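PDB 4OPF: Nrps/pks from Streptomyces albus, which probably catalyses decarboxylative chain-extending condensation in oxazolomycin biosynthesis, as a ketosynthase domain of an "AT-less" type I polyketide synthase. Local coordinates for residues 26-31 against 352-357; 109-114 against 137-142; 215-220 against 361-366; 242-247 against 418-423. One frame throughout, in Å; residues are numbered along the deposited sequence.

In the fold
From the N terminus, helix 24-33 supplies the first half of interaction 1, whose partner 352-357 lies 321 residues on. Inside that loop interaction 2 is nested, closing a short excursion between strand 107-112 and helix 138-147. Interactions 3 and 4 open later, at 215-220 and 242-247, and close beyond 357, so both cross interaction 1 and cross each other; interaction 2 precedes both. The first contact joins an early helix to the turn after helix 338-352, the second packs a helix on the mixed sheet, the third pairs two peripheral loops, and the fourth lays the chain beyond strand 401-408 along the loop leading into strand 247-256. Interactions 3 and 4 lie farthest apart, about 40 Å between centres.

Interaction 1. Residues 26-31 against 352-357; sequences AYWRLL and NRAIVP
Trp28 and Asn352 meet tip to tip, the amide of the asparagine lying almost flat over one face of the indole. Their planes are 19° apart, and Asn352 ND2 sits above the middle of the ring system, 3.6 Å from Trp28 CE2. Trp28 reaches across from its helix because its CG stands anti to the backbone N (chi1 178°). This half of the contact is the more solvent-exposed one, yet the amide is not held by stacking alone: Asn352 ND2 also donates to Leu348 O, one turn back in helix 338-352, a bond that helps fix how the amide is turned.

That helix ends in a Schellman motif. Arg353, with positive phi, is its C-prime residue; after it the chain is extended, and Ala354 and Val356 point toward helix 24-33 while Arg353 and Ile355 point away. Here the packing is buried and apolar. Ala354 CB approaches the Trp28 ring at its edge, 4.3 Å from Trp28 CH2, whereas Val356 CG1 comes in obliquely and lies 3.8 Å from Trp28 CZ3. The same methyl carbon serves two residues, since Leu31 CB is 4.3 Å from Val356 CG1.

Beyond Leu31 CB, the carbonyl of Leu31 meets residues 356-357, with Val356 CB 3.5 Å from Leu31 O. A water bridges the backbones next to it, 2.7 Å from Leu31 O and 2.6 Å from Pro357 O; it has more acceptors within reach than protons to give, so the two bonds need not both be made at once.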
loop_
_atom_site.group_PDB
_atom_site.type_symbol
_atom_site.label_atom_id
_atom_site.label_comp_id
_atom_site.label_asym_id
_atom_site.label_seq_id
_atom_site.Cartn_x
_atom_site.Cartn_y
_atom_site.Cartn_z
ATOM N N ALA A 26 22.128 -14.491 16.543
ATOM C CA ALA A 26 21.502 -14.953 17.748
ATOM C C ALA A 26 20.086 -15.511 17.459
ATOM O O ALA A 26 19.632 -16.446 18.106
ATOM C CB ALA A 26 21.482 -13.855 18.811
ATOM N N TYR A 27 19.380 -14.938 16.490
ATOM C CA TYR A 27 18.091 -15.444 16.127
ATOM C C TYR A 27 18.230 -16.885 15.571
ATOM O O TYR A 27 17.455 -17.757 15.904
ATOM C CB TYR A 27 17.428 -14.493 15.130
ATOM C CG TYR A 27 16.001 -14.742 14.808
ATOM C CD1 TYR A 27 15.063 -14.983 15.783
ATOM C CD2 TYR A 27 15.568 -14.646 13.512
ATOM C CE1 TYR A 27 13.721 -15.196 15.442
ATOM C CE2 TYR A 27 14.249 -14.772 13.159
ATOM C CZ TYR A 27 13.321 -15.048 14.129
ATOM O OH TYR A 27 12.004 -15.224 13.710
ATOM N N TRP A 28 19.192 -17.113 14.711
ATOM C CA TRP A 28 19.434 -18.420 14.182
ATOM C C TRP A 28 19.798 -19.397 15.285
ATOM O O TRP A 28 19.294 -20.474 15.289
ATOM C CB TRP A 28 20.529 -18.411 13.130
ATOM C CG TRP A 28 20.813 -19.783 12.622
ATOM C CD1 TRP A 28 21.955 -20.518 12.829
ATOM C CD2 TRP A 28 19.911 -20.636 11.912
ATOM N NE1 TRP A 28 21.810 -21.764 12.247
ATOM C CE2 TRP A 28 20.580 -21.847 11.661
ATOM C CE3 TRP A 28 18.623 -20.469 11.408
ATOM C CZ2 TRP A 28 19.994 -22.890 10.972
ATOM C CZ3 TRP A 28 18.052 -21.490 10.659
ATOM C CH2 TRP A 28 18.718 -22.688 10.486
ATOM N N ARG A 29 20.631 -19.008 16.239
ATOM C CA ARG A 29 20.944 -19.877 17.371
ATOM C C ARG A 29 19.698 -20.208 18.181
ATOM O O ARG A 29 19.485 -21.380 18.527
ATOM C CB ARG A 29 22.047 -19.303 18.289
ATOM C CG ARG A 29 23.441 -19.449 17.668
ATOM C CD ARG A 29 24.597 -19.072 18.575
ATOM N NE ARG A 29 24.479 -17.741 19.188
ATOM C CZ ARG A 29 24.906 -16.586 18.632
ATOM N NH1 ARG A 29 24.748 -15.428 19.293
ATOM N NH2 ARG A 29 25.469 -16.566 17.409
ATOM N N LEU A 30 18.885 -19.204 18.495
ATOM C CA LEU A 30 17.674 -19.426 19.228
ATOM C C LEU A 30 16.789 -20.469 18.516
ATOM O O LEU A 30 16.302 -21.441 19.158
ATOM C CB LEU A 30 16.896 -18.118 19.395
ATOM C CG LEU A 30 15.555 -18.189 20.115
ATOM C CD1 LEU A 30 15.745 -18.054 21.597
ATOM C CD2 LEU A 30 14.597 -17.124 19.712
ATOM N N LEU A 31 16.560 -20.273 17.222
ATOM C CA LEU A 31 15.629 -21.117 16.507
ATOM C C LEU A 31 16.184 -22.512 16.253
ATOM O O LEU A 31 15.458 -23.506 16.389
ATOM C CB LEU A 31 15.294 -20.528 15.174
ATOM C CG LEU A 31 14.568 -19.184 15.273
ATOM C CD1 LEU A 31 14.335 -18.684 13.898
ATOM C CD2 LEU A 31 13.285 -19.180 16.077
ATOM N N ASN A 352 20.879 -21.754 5.437
ATOM C CA ASN A 352 21.659 -22.774 6.140
ATOM C C ASN A 352 21.288 -24.201 5.754
ATOM O O ASN A 352 21.890 -25.128 6.258
ATOM C CB ASN A 352 21.501 -22.636 7.632
ATOM C CG ASN A 352 22.135 -21.361 8.158
ATOM O OD1 ASN A 352 23.324 -21.318 8.270
ATOM N ND2 ASN A 352 21.347 -20.365 8.521
ATOM N N ARG A 353 20.277 -24.368 4.898
ATOM C CA ARG A 353 19.751 -25.680 4.488
ATOM C C ARG A 353 19.422 -26.563 5.684
ATOM O O ARG A 353 19.922 -27.673 5.807
ATOM C CB ARG A 353 20.732 -26.384 3.540
ATOM C CG ARG A 353 21.009 -25.533 2.323
ATOM C CD ARG A 353 22.128 -26.041 1.439
ATOM N NE ARG A 353 22.365 -25.029 0.400
ATOM C CZ ARG A 353 23.188 -25.151 -0.650
ATOM N NH1 ARG A 353 23.894 -26.266 -0.842
ATOM N NH2 ARG A 353 23.296 -24.142 -1.524
ATOM N N ALA A 354 18.585 -26.072 6.566
ATOM C CA ALA A 354 18.202 -26.846 7.705
ATOM C C ALA A 354 16.798 -26.512 8.122
ATOM O O ALA A 354 16.322 -25.378 7.932
ATOM C CB ALA A 354 19.166 -26.611 8.868
ATOM N N ILE A 355 16.164 -27.497 8.735
ATOM C CA ILE A 355 14.867 -27.310 9.339
ATOM C C ILE A 355 15.056 -27.236 10.835
ATOM O O ILE A 355 15.700 -28.071 11.403
ATOM C CB ILE A 355 13.930 -28.437 8.946
ATOM C CG1 ILE A 355 13.776 -28.367 7.417
ATOM C CG2 ILE A 355 12.593 -28.238 9.660
ATOM C CD1 ILE A 355 12.598 -29.099 6.872
ATOM N N VAL A 356 14.509 -26.190 11.448
ATOM C CA VAL A 356 14.573 -26.020 12.870
ATOM C C VAL A 356 13.446 -26.738 13.608
ATOM O O VAL A 356 12.418 -27.081 13.030
ATOM C CB VAL A 356 14.554 -24.568 13.227
ATOM C CG1 VAL A 356 15.669 -23.870 12.508
ATOM C CG2 VAL A 356 13.207 -23.927 12.917
ATOM N N PRO A 357 13.659 -26.985 14.902
ATOM C CA PRO A 357 12.623 -27.675 15.668
ATOM C C PRO A 357 11.348 -26.856 15.781
ATOM O O PRO A 357 11.393 -25.629 15.890
ATOM C CB PRO A 357 13.223 -27.818 17.075
ATOM C CG PRO A 357 14.618 -27.392 16.993
ATOM C CD PRO A 357 14.918 -26.846 15.632
HETATM O O HOH W 1 12.760 -23.519 16.707
#

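Interaction 2. Residues 109-114 against 137-142; sequences VYVGGR and NYLAAN
Val109 and Val111 pack on Leu139 and Ala140 in a buried, largely apolar strand-on-helix contact, made where strand 107-112, next to the last strand of the large mixed sheet, is covered by the start of helix 138-147. The short axes approach to 7.9 Å and run at 146°, so helix and strand are nearer antiparallel than parallel.

Ala140 supplies the close approach. Its CB sits against both valines, 3.9 Å from Val109 CG1 and 4.0 Å from Val111 CG2. Alternation along the strand makes this possible: Val109 and Val111 turn the same way, toward the helix, while Tyr110 between them faces helix 162-175 on the other side of the sheet. A β-sheet carrying helices on both faces is the layered build expected of the thiolase clan, to which ketosynthases belong, with Tyr110 and the two valines facing opposite layers.

The two branches of Val111 divide the helix between them. Its CG1 is anti to the backbone N (chi1 177°) and meets Leu139 CB at 4.0 Å, the two side chains crossing at about a right angle, while CG2 turns to Ala140. Farther along, Leu139 CD1 rests against the backbone of Gly113, 4.1 Å from Gly113 C. Leu84 of helix 79-95 touches both Val111 and Leu139, and Val155 of strand 153-156 touches both Leu139 and Ala140. Beside the contact, Asn137 packs on Asp157 of the second subunit.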
loop_
_atom_site.group_PDB
_atom_site.type_symbol
_atom_site.label_atom_id
_atom_site.label_comp_id
_atom_site.label_asym_id
_atom_site.label_seq_id
_atom_site.Cartn_x
_atom_site.Cartn_y
_atom_site.Cartn_z
ATOM N N VAL A 109 10.342 2.064 0.145
ATOM C CA VAL A 109 10.320 1.704 1.536
ATOM C C VAL A 109 8.894 1.287 1.887
ATOM O O VAL A 109 7.944 2.038 1.706
ATOM C CB VAL A 109 10.708 2.892 2.390
ATOM C CG1 VAL A 109 10.603 2.593 3.885
ATOM C CG2 VAL A 109 12.107 3.330 2.058
ATOM N N TYR A 110 8.743 0.079 2.400
ATOM C CA TYR A 110 7.456 -0.504 2.697
ATOM C C TYR A 110 7.508 -1.070 4.088
ATOM O O TYR A 110 8.255 -2.025 4.339
ATOM C CB TYR A 110 7.140 -1.617 1.676
ATOM C CG TYR A 110 7.169 -1.083 0.256
ATOM C CD1 TYR A 110 6.070 -0.460 -0.308
ATOM C CD2 TYR A 110 8.337 -1.059 -0.450
ATOM C CE1 TYR A 110 6.121 0.059 -1.611
ATOM C CE2 TYR A 110 8.391 -0.557 -1.733
ATOM C CZ TYR A 110 7.288 0.010 -2.299
ATOM O OH TYR A 110 7.381 0.533 -3.579
ATOM N N VAL A 111 6.762 -0.471 5.012
ATOM C CA VAL A 111 6.848 -0.848 6.409
ATOM C C VAL A 111 5.555 -1.373 6.938
ATOM O O VAL A 111 4.517 -0.766 6.722
ATOM C CB VAL A 111 7.218 0.373 7.286
ATOM C CG1 VAL A 111 7.246 0.058 8.774
ATOM C CG2 VAL A 111 8.569 0.900 6.852
ATOM N N GLY A 112 5.613 -2.511 7.628
ATOM C CA GLY A 112 4.462 -3.003 8.352
ATOM C C GLY A 112 4.598 -2.596 9.798
ATOM O O GLY A 112 5.552 -2.937 10.464
ATOM N N GLY A 113 3.645 -1.855 10.295
ATOM C CA GLY A 113 3.758 -1.353 11.621
ATOM C C GLY A 113 2.618 -0.433 11.983
ATOM O O GLY A 113 1.895 0.071 11.126
ATOM N N ARG A 114 2.434 -0.265 13.277
ATOM C CA ARG A 114 1.318 0.498 13.799
ATOM C C ARG A 114 1.870 1.787 14.355
ATOM O O ARG A 114 2.677 1.788 15.261
ATOM C CB ARG A 114 0.596 -0.280 14.925
ATOM C CG ARG A 114 -0.573 0.492 15.569
ATOM C CD ARG A 114 -1.548 -0.426 16.312
ATOM N NE ARG A 114 -2.230 -1.357 15.367
ATOM C CZ ARG A 114 -1.977 -2.671 15.221
ATOM N NH1 ARG A 114 -1.035 -3.298 15.944
ATOM N NH2 ARG A 114 -2.664 -3.381 14.315
ATOM N N ASN A 137 2.540 8.127 8.249
ATOM C CA ASN A 137 3.435 7.463 7.319
ATOM C C ASN A 137 4.845 7.572 7.832
ATOM O O ASN A 137 5.747 7.104 7.122
ATOM C CB ASN A 137 3.305 8.121 5.927
ATOM C CG ASN A 137 3.607 7.170 4.797
ATOM O OD1 ASN A 137 2.986 6.067 4.679
ATOM N ND2 ASN A 137 4.534 7.603 3.892
ATOM N N TYR A 138 5.036 8.187 9.038
ATOM C CA TYR A 138 6.373 8.566 9.518
ATOM C C TYR A 138 7.311 7.351 9.612
ATOM O O TYR A 138 8.496 7.488 9.406
ATOM C CB TYR A 138 6.331 9.326 10.872
ATOM C CG TYR A 138 5.812 8.452 12.007
ATOM C CD1 TYR A 138 6.652 7.585 12.692
ATOM C CD2 TYR A 138 4.489 8.491 12.383
ATOM C CE1 TYR A 138 6.182 6.801 13.733
ATOM C CE2 TYR A 138 4.001 7.678 13.405
ATOM C CZ TYR A 138 4.854 6.819 14.062
ATOM O OH TYR A 138 4.376 6.026 15.087
ATOM N N LEU A 139 6.792 6.143 9.893
ATOM C CA LEU A 139 7.662 4.997 10.024
ATOM C C LEU A 139 8.449 4.755 8.723
ATOM O O LEU A 139 9.648 4.407 8.808
ATOM C CB LEU A 139 6.899 3.705 10.418
ATOM C CG LEU A 139 6.346 3.681 11.849
ATOM C CD1 LEU A 139 5.549 2.424 12.001
ATOM C CD2 LEU A 139 7.461 3.665 12.889
ATOM N N ALA A 140 7.774 4.879 7.569
ATOM C CA ALA A 140 8.439 4.756 6.276
ATOM C C ALA A 140 9.167 6.074 5.919
ATOM O O ALA A 140 10.323 6.073 5.468
ATOM C CB ALA A 140 7.432 4.383 5.200
ATOM N N ALA A 141 8.512 7.194 6.119
ATOM C CA ALA A 141 9.051 8.519 5.677
ATOM C C ALA A 141 10.340 8.874 6.392
ATOM O O ALA A 141 11.214 9.466 5.764
ATOM C CB ALA A 141 8.050 9.670 5.890
ATOM N N ASN A 142 10.489 8.504 7.662
ATOM C CA ASN A 142 11.763 8.726 8.327
ATOM C C ASN A 142 12.893 8.033 7.650
ATOM O O ASN A 142 13.962 8.563 7.592
ATOM C CB ASN A 142 11.752 8.217 9.745
ATOM C CG ASN A 142 11.107 9.175 10.668
ATOM O OD1 ASN A 142 11.394 10.353 10.614
ATOM N ND2 ASN A 142 10.242 8.689 11.533
#

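Interaction 3. Residues 215-220 against 361-366; sequences DRRARG and GRQPLE
Arg216 N donates to Gln363 O across 3.0 Å, in the plane of the carbonyl and with an angle of 148° at the hydrogen. It joins two irregular loops at the periphery of the ketosynthase fold, one bent into a type I turn from Asp215 to Ala218. An Asx turn reinforces that bend: the outward-facing, anti lone pair of Asp215 OD1 accepts from Arg217 N at 2.9 Å. The carboxylate is placed for this with CG anti to the backbone N (chi1 -175°). Its other oxygen takes a weak bond from the opposite loop, Arg362 N to Asp215 OD2 at 3.0 Å, and a loose salt bridge from Arg217 NH2 at 3.4 Å.

Around these bonds the long side chains overlap. Gln363 crosses Arg216 and Arg217, each at about a right angle; its amide plane is 14° from the Arg217 guanidinium, and its NE2 lies over one face of that group, offset toward the rim. Over a face of the Arg216 guanidinium comes Gln363 OE1, and Leu365 lies against the Asp215 backbone. Nearby positive charges on Arg217 and Arg362 probably stabilise the ionised Asp215. Where these two arginines cross, Arg362 CD, an aliphatic carbon, lies 3.3 Å from Arg217 NH2.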
loop_
_atom_site.group_PDB
_atom_site.type_symbol
_atom_site.label_atom_id
_atom_site.label_comp_id
_atom_site.label_asym_id
_atom_site.label_seq_id
_atom_site.Cartn_x
_atom_site.Cartn_y
_atom_site.Cartn_z
ATOM N N ASP A 215 -2.784 -27.735 19.034
ATOM C CA ASP A 215 -2.662 -28.335 20.354
ATOM C C ASP A 215 -3.872 -27.913 21.211
ATOM O O ASP A 215 -4.299 -26.750 21.152
ATOM C CB ASP A 215 -1.398 -27.761 21.007
ATOM C CG ASP A 215 -1.086 -28.388 22.354
ATOM O OD1 ASP A 215 -1.827 -28.197 23.348
ATOM O OD2 ASP A 215 -0.053 -29.063 22.432
ATOM N N ARG A 216 -4.386 -28.814 22.051
ATOM C CA ARG A 216 -5.560 -28.512 22.923
ATOM C C ARG A 216 -5.424 -27.413 24.015
ATOM O O ARG A 216 -6.440 -26.888 24.479
ATOM C CB ARG A 216 -6.045 -29.784 23.615
ATOM C CG ARG A 216 -6.813 -30.709 22.715
ATOM C CD ARG A 216 -7.535 -31.730 23.571
ATOM N NE ARG A 216 -6.667 -32.808 24.098
ATOM C CZ ARG A 216 -6.646 -33.291 25.360
ATOM N NH1 ARG A 216 -7.459 -32.826 26.316
ATOM N NH2 ARG A 216 -5.800 -34.284 25.677
ATOM N N ARG A 217 -4.211 -27.083 24.452
ATOM C CA ARG A 217 -4.043 -26.024 25.462
ATOM C C ARG A 217 -3.998 -24.611 24.856
ATOM O O ARG A 217 -3.921 -23.622 25.597
ATOM C CB ARG A 217 -2.798 -26.289 26.305
ATOM C CG ARG A 217 -2.946 -27.516 27.202
ATOM C CD ARG A 217 -1.583 -28.049 27.635
ATOM N NE ARG A 217 -0.843 -28.674 26.529
ATOM C CZ ARG A 217 0.395 -29.157 26.621
ATOM N NH1 ARG A 217 1.068 -29.089 27.769
ATOM N NH2 ARG A 217 0.965 -29.707 25.558
ATOM N N ALA A 218 -4.070 -24.525 23.522
ATOM C CA ALA A 218 -3.944 -23.241 22.783
ATOM C C ALA A 218 -4.896 -22.110 23.259
ATOM O O ALA A 218 -6.125 -22.245 23.201
ATOM C CB ALA A 218 -4.087 -23.482 21.270
ATOM N N ARG A 219 -4.287 -20.998 23.698
ATOM C CA ARG A 219 -4.968 -19.841 24.312
ATOM C C ARG A 219 -4.541 -18.465 23.715
ATOM O O ARG A 219 -4.739 -17.429 24.364
ATOM C CB ARG A 219 -4.658 -19.825 25.835
ATOM C CG ARG A 219 -5.782 -20.280 26.770
ATOM C CD ARG A 219 -5.753 -19.520 28.104
ATOM N NE ARG A 219 -6.206 -18.124 27.961
ATOM C CZ ARG A 219 -5.488 -17.025 28.221
ATOM N NH1 ARG A 219 -4.240 -17.096 28.678
ATOM N NH2 ARG A 219 -6.034 -15.827 28.032
ATOM N N GLY A 220 -3.952 -18.439 22.511
ATOM C CA GLY A 220 -3.261 -17.227 22.021
ATOM C C GLY A 220 -1.946 -17.011 22.770
ATOM O O GLY A 220 -1.698 -17.633 23.814
ATOM N N GLY A 361 2.556 -28.312 19.485
ATOM C CA GLY A 361 1.892 -29.459 18.801
ATOM C C GLY A 361 1.772 -30.786 19.571
ATOM O O GLY A 361 1.468 -31.848 18.991
ATOM N N ARG A 362 1.943 -30.702 20.892
ATOM C CA ARG A 362 2.243 -31.861 21.740
ATOM C C ARG A 362 0.952 -32.416 22.379
ATOM O O ARG A 362 0.990 -33.034 23.453
ATOM C CB ARG A 362 3.295 -31.511 22.842
ATOM C CG ARG A 362 4.071 -30.183 22.725
ATOM C CD ARG A 362 3.366 -29.044 23.467
ATOM N NE ARG A 362 4.248 -27.923 23.758
ATOM C CZ ARG A 362 3.859 -26.657 23.904
ATOM N NH1 ARG A 362 2.583 -26.306 23.744
ATOM N NH2 ARG A 362 4.776 -25.722 24.169
ATOM N N GLN A 363 -0.182 -32.204 21.710
ATOM C CA GLN A 363 -1.500 -32.569 22.237
ATOM C C GLN A 363 -2.483 -32.411 21.071
ATOM O O GLN A 363 -3.273 -31.458 21.036
ATOM C CB GLN A 363 -1.869 -31.675 23.441
ATOM C CG GLN A 363 -2.959 -32.220 24.360
ATOM C CD GLN A 363 -2.769 -31.815 25.819
ATOM O OE1 GLN A 363 -3.552 -31.032 26.370
ATOM N NE2 GLN A 363 -1.721 -32.351 26.451
ATOM N N PRO A 364 -2.434 -33.355 20.107
ATOM C CA PRO A 364 -3.027 -33.062 18.805
ATOM C C PRO A 364 -4.512 -32.699 18.907
ATOM O O PRO A 364 -5.182 -32.997 19.907
ATOM C CB PRO A 364 -2.792 -34.353 17.999
ATOM C CG PRO A 364 -2.682 -35.428 19.022
ATOM C CD PRO A 364 -2.105 -34.784 20.257
ATOM N N LEU A 365 -5.006 -32.050 17.863
ATOM C CA LEU A 365 -6.357 -31.527 17.853
ATOM C C LEU A 365 -7.287 -32.711 17.733
ATOM O O LEU A 365 -6.838 -33.817 17.455
ATOM C CB LEU A 365 -6.534 -30.533 16.699
ATOM C CG LEU A 365 -5.679 -29.251 16.738
ATOM C CD1 LEU A 365 -5.514 -28.706 18.155
ATOM C CD2 LEU A 365 -4.322 -29.507 16.109
ATOM N N GLU A 366 -8.579 -32.482 17.907
ATOM C CA GLU A 366 -9.517 -33.581 18.123
ATOM C C GLU A 366 -10.185 -34.064 16.836
ATOM O O GLU A 366 -10.700 -35.193 16.787
ATOM C CB GLU A 366 -10.584 -33.151 19.126
ATOM C CG GLU A 366 -11.289 -34.288 19.846
ATOM C CD GLU A 366 -12.503 -33.783 20.589
ATOM O OE1 GLU A 366 -12.375 -32.758 21.289
ATOM O OE2 GLU A 366 -13.584 -34.390 20.457
#

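Interaction 4. Residues 242-247 against 418-423; sequences GDRVHA and RAPLDR
Asp243 and Arg418 provide the charged link across this surface contact, but a long one, with Arg418 NE 3.7 Å from Asp243 OD1. The two side chains lie side by side and point the same way, their flat groups turned 55° apart. Stronger partners flank them: Asp243 OD1 bonds to Tyr97 OH and OD2 pairs with Lys233, while Arg418 NH2 reaches Glu101 and Gly96 O, and its guanidinium makes a cation-pi contact with Tyr97.

Close contacts with the backbone form the second group. Arg418 CB lies 3.4 Å from Gly242 O, and Arg244 CG lies 3.2 Å from Arg418 O. Gly242 ends helix 235-241 in a Schellman motif, its positive phi turning the chain so that it passes beside the segment following strand 401-408.

Packing on the Arg244 guanidinium is the third element. Arg244 crosses Pro420 at about a right angle, after a bend in its chain that sets NE by chi3 (74°). Pro420 CG lies over one face of the guanidinium, offset toward the rim and 3.9 Å from Arg244 NH1; on the opposite face His246 CE1 sits over the centre, with Arg244 NH2 at that ring's edge, in its plane. Asp94 takes both groups: a salt bridge to Arg244 NH1, a hydrogen bond with His246 NE2.

With acidic partners near both arginines, their charges are probably balanced, and the Asp243–Arg418 attraction is likely to be minor beside Tyr97, Lys233, Glu101 and Gly96.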
loop_
_atom_site.group_PDB
_atom_site.type_symbol
_atom_site.label_atom_id
_atom_site.label_comp_id
_atom_site.label_asym_id
_atom_site.label_seq_id
_atom_site.Cartn_x
_atom_site.Cartn_y
_atom_site.Cartn_z
ATOM N N GLY A 242 26.828 -8.698 -8.497
ATOM C CA GLY A 242 27.568 -9.445 -7.513
ATOM C C GLY A 242 27.034 -9.321 -6.091
ATOM O O GLY A 242 27.794 -9.523 -5.135
ATOM N N ASP A 243 25.734 -9.048 -5.933
ATOM C CA ASP A 243 25.173 -8.954 -4.590
ATOM C C ASP A 243 25.133 -10.296 -3.902
ATOM O O ASP A 243 25.022 -11.330 -4.539
ATOM C CB ASP A 243 23.762 -8.350 -4.608
ATOM C CG ASP A 243 23.754 -6.889 -5.050
ATOM O OD1 ASP A 243 24.708 -6.123 -4.729
ATOM O OD2 ASP A 243 22.796 -6.497 -5.749
ATOM N N ARG A 244 25.123 -10.270 -2.582
ATOM C CA ARG A 244 24.751 -11.444 -1.799
ATOM C C ARG A 244 23.278 -11.797 -2.111
ATOM O O ARG A 244 22.445 -10.900 -2.376
ATOM C CB ARG A 244 24.899 -11.111 -0.314
ATOM C CG ARG A 244 26.253 -10.500 0.086
ATOM C CD ARG A 244 26.347 -10.282 1.581
ATOM N NE ARG A 244 26.537 -11.535 2.285
ATOM C CZ ARG A 244 26.256 -11.751 3.557
ATOM N NH1 ARG A 244 25.716 -10.804 4.296
ATOM N NH2 ARG A 244 26.482 -12.953 4.083
ATOM N N VAL A 245 22.953 -13.076 -2.209
ATOM C CA VAL A 245 21.593 -13.485 -2.379
ATOM C C VAL A 245 21.338 -14.509 -1.317
ATOM O O VAL A 245 21.759 -15.642 -1.454
ATOM C CB VAL A 245 21.346 -14.134 -3.750
ATOM C CG1 VAL A 245 19.901 -14.610 -3.826
ATOM C CG2 VAL A 245 21.641 -13.165 -4.889
ATOM N N HIS A 246 20.603 -14.132 -0.289
ATOM C CA HIS A 246 20.242 -15.009 0.808
ATOM C C HIS A 246 19.115 -15.975 0.481
ATOM O O HIS A 246 19.065 -17.071 1.004
ATOM C CB HIS A 246 19.751 -14.172 1.981
ATOM C CG HIS A 246 20.790 -13.277 2.577
ATOM N ND1 HIS A 246 22.044 -13.712 2.904
ATOM C CD2 HIS A 246 20.752 -11.971 2.908
ATOM C CE1 HIS A 246 22.734 -12.713 3.425
ATOM N NE2 HIS A 246 21.955 -11.655 3.473
ATOM N N ALA A 247 18.174 -15.519 -0.316
ATOM C CA ALA A 247 17.084 -16.338 -0.792
ATOM C C ALA A 247 16.384 -15.570 -1.892
ATOM O O ALA A 247 16.678 -14.397 -2.141
ATOM C CB ALA A 247 16.129 -16.697 0.342
ATOM N N ARG A 418 29.858 -9.739 -2.871
ATOM C CA ARG A 418 29.966 -8.452 -2.212
ATOM C C ARG A 418 30.004 -8.907 -0.757
ATOM O O ARG A 418 29.345 -9.859 -0.393
ATOM C CB ARG A 418 28.710 -7.610 -2.432
ATOM C CG ARG A 418 28.889 -6.111 -2.315
ATOM C CD ARG A 418 27.623 -5.357 -2.673
ATOM N NE ARG A 418 27.834 -4.341 -3.698
ATOM C CZ ARG A 418 28.160 -3.055 -3.496
ATOM N NH1 ARG A 418 28.298 -2.259 -4.542
ATOM N NH2 ARG A 418 28.346 -2.518 -2.289
ATOM N N ALA A 419 30.792 -8.264 0.077
ATOM C CA ALA A 419 30.983 -8.744 1.438
ATOM C C ALA A 419 30.185 -7.853 2.371
ATOM O O ALA A 419 30.115 -6.659 2.150
ATOM C CB ALA A 419 32.462 -8.655 1.799
ATOM N N PRO A 420 29.652 -8.420 3.452
ATOM C CA PRO A 420 29.002 -7.581 4.443
ATOM C C PRO A 420 29.936 -6.530 5.058
ATOM O O PRO A 420 31.100 -6.798 5.232
ATOM C CB PRO A 420 28.524 -8.584 5.499
ATOM C CG PRO A 420 29.379 -9.814 5.329
ATOM C CD PRO A 420 29.884 -9.805 3.922
ATOM N N LEU A 421 29.442 -5.335 5.350
ATOM C CA LEU A 421 30.234 -4.369 6.084
ATOM C C LEU A 421 30.020 -4.644 7.554
ATOM O O LEU A 421 28.956 -5.113 7.954
ATOM C CB LEU A 421 29.810 -2.942 5.734
ATOM C CG LEU A 421 29.845 -2.653 4.243
ATOM C CD1 LEU A 421 29.362 -1.248 3.915
ATOM C CD2 LEU A 421 31.266 -2.794 3.734
ATOM N N ASP A 422 31.022 -4.336 8.370
ATOM C CA ASP A 422 30.819 -4.205 9.818
ATOM C C ASP A 422 29.722 -3.162 10.200
ATOM O O ASP A 422 29.655 -2.069 9.627
ATOM C CB ASP A 422 32.127 -3.732 10.496
ATOM C CG ASP A 422 33.211 -4.824 10.564
ATOM O OD1 ASP A 422 32.893 -6.046 10.593
ATOM O OD2 ASP A 422 34.400 -4.426 10.612
ATOM N N ARG A 423 28.910 -3.501 11.196
ATOM C CA ARG A 423 27.976 -2.556 11.777
ATOM C C ARG A 423 28.761 -1.453 12.461
ATOM O O ARG A 423 29.659 -1.733 13.184
ATOM C CB ARG A 423 27.137 -3.252 12.827
ATOM C CG ARG A 423 26.158 -4.253 12.287
ATOM C CD ARG A 423 25.598 -5.065 13.447
ATOM N NE ARG A 423 24.377 -5.688 13.025
ATOM C CZ ARG A 423 23.325 -5.963 13.795
ATOM N NH1 ARG A 423 23.330 -5.653 15.115
ATOM N NH2 ARG A 423 22.245 -6.548 13.214
#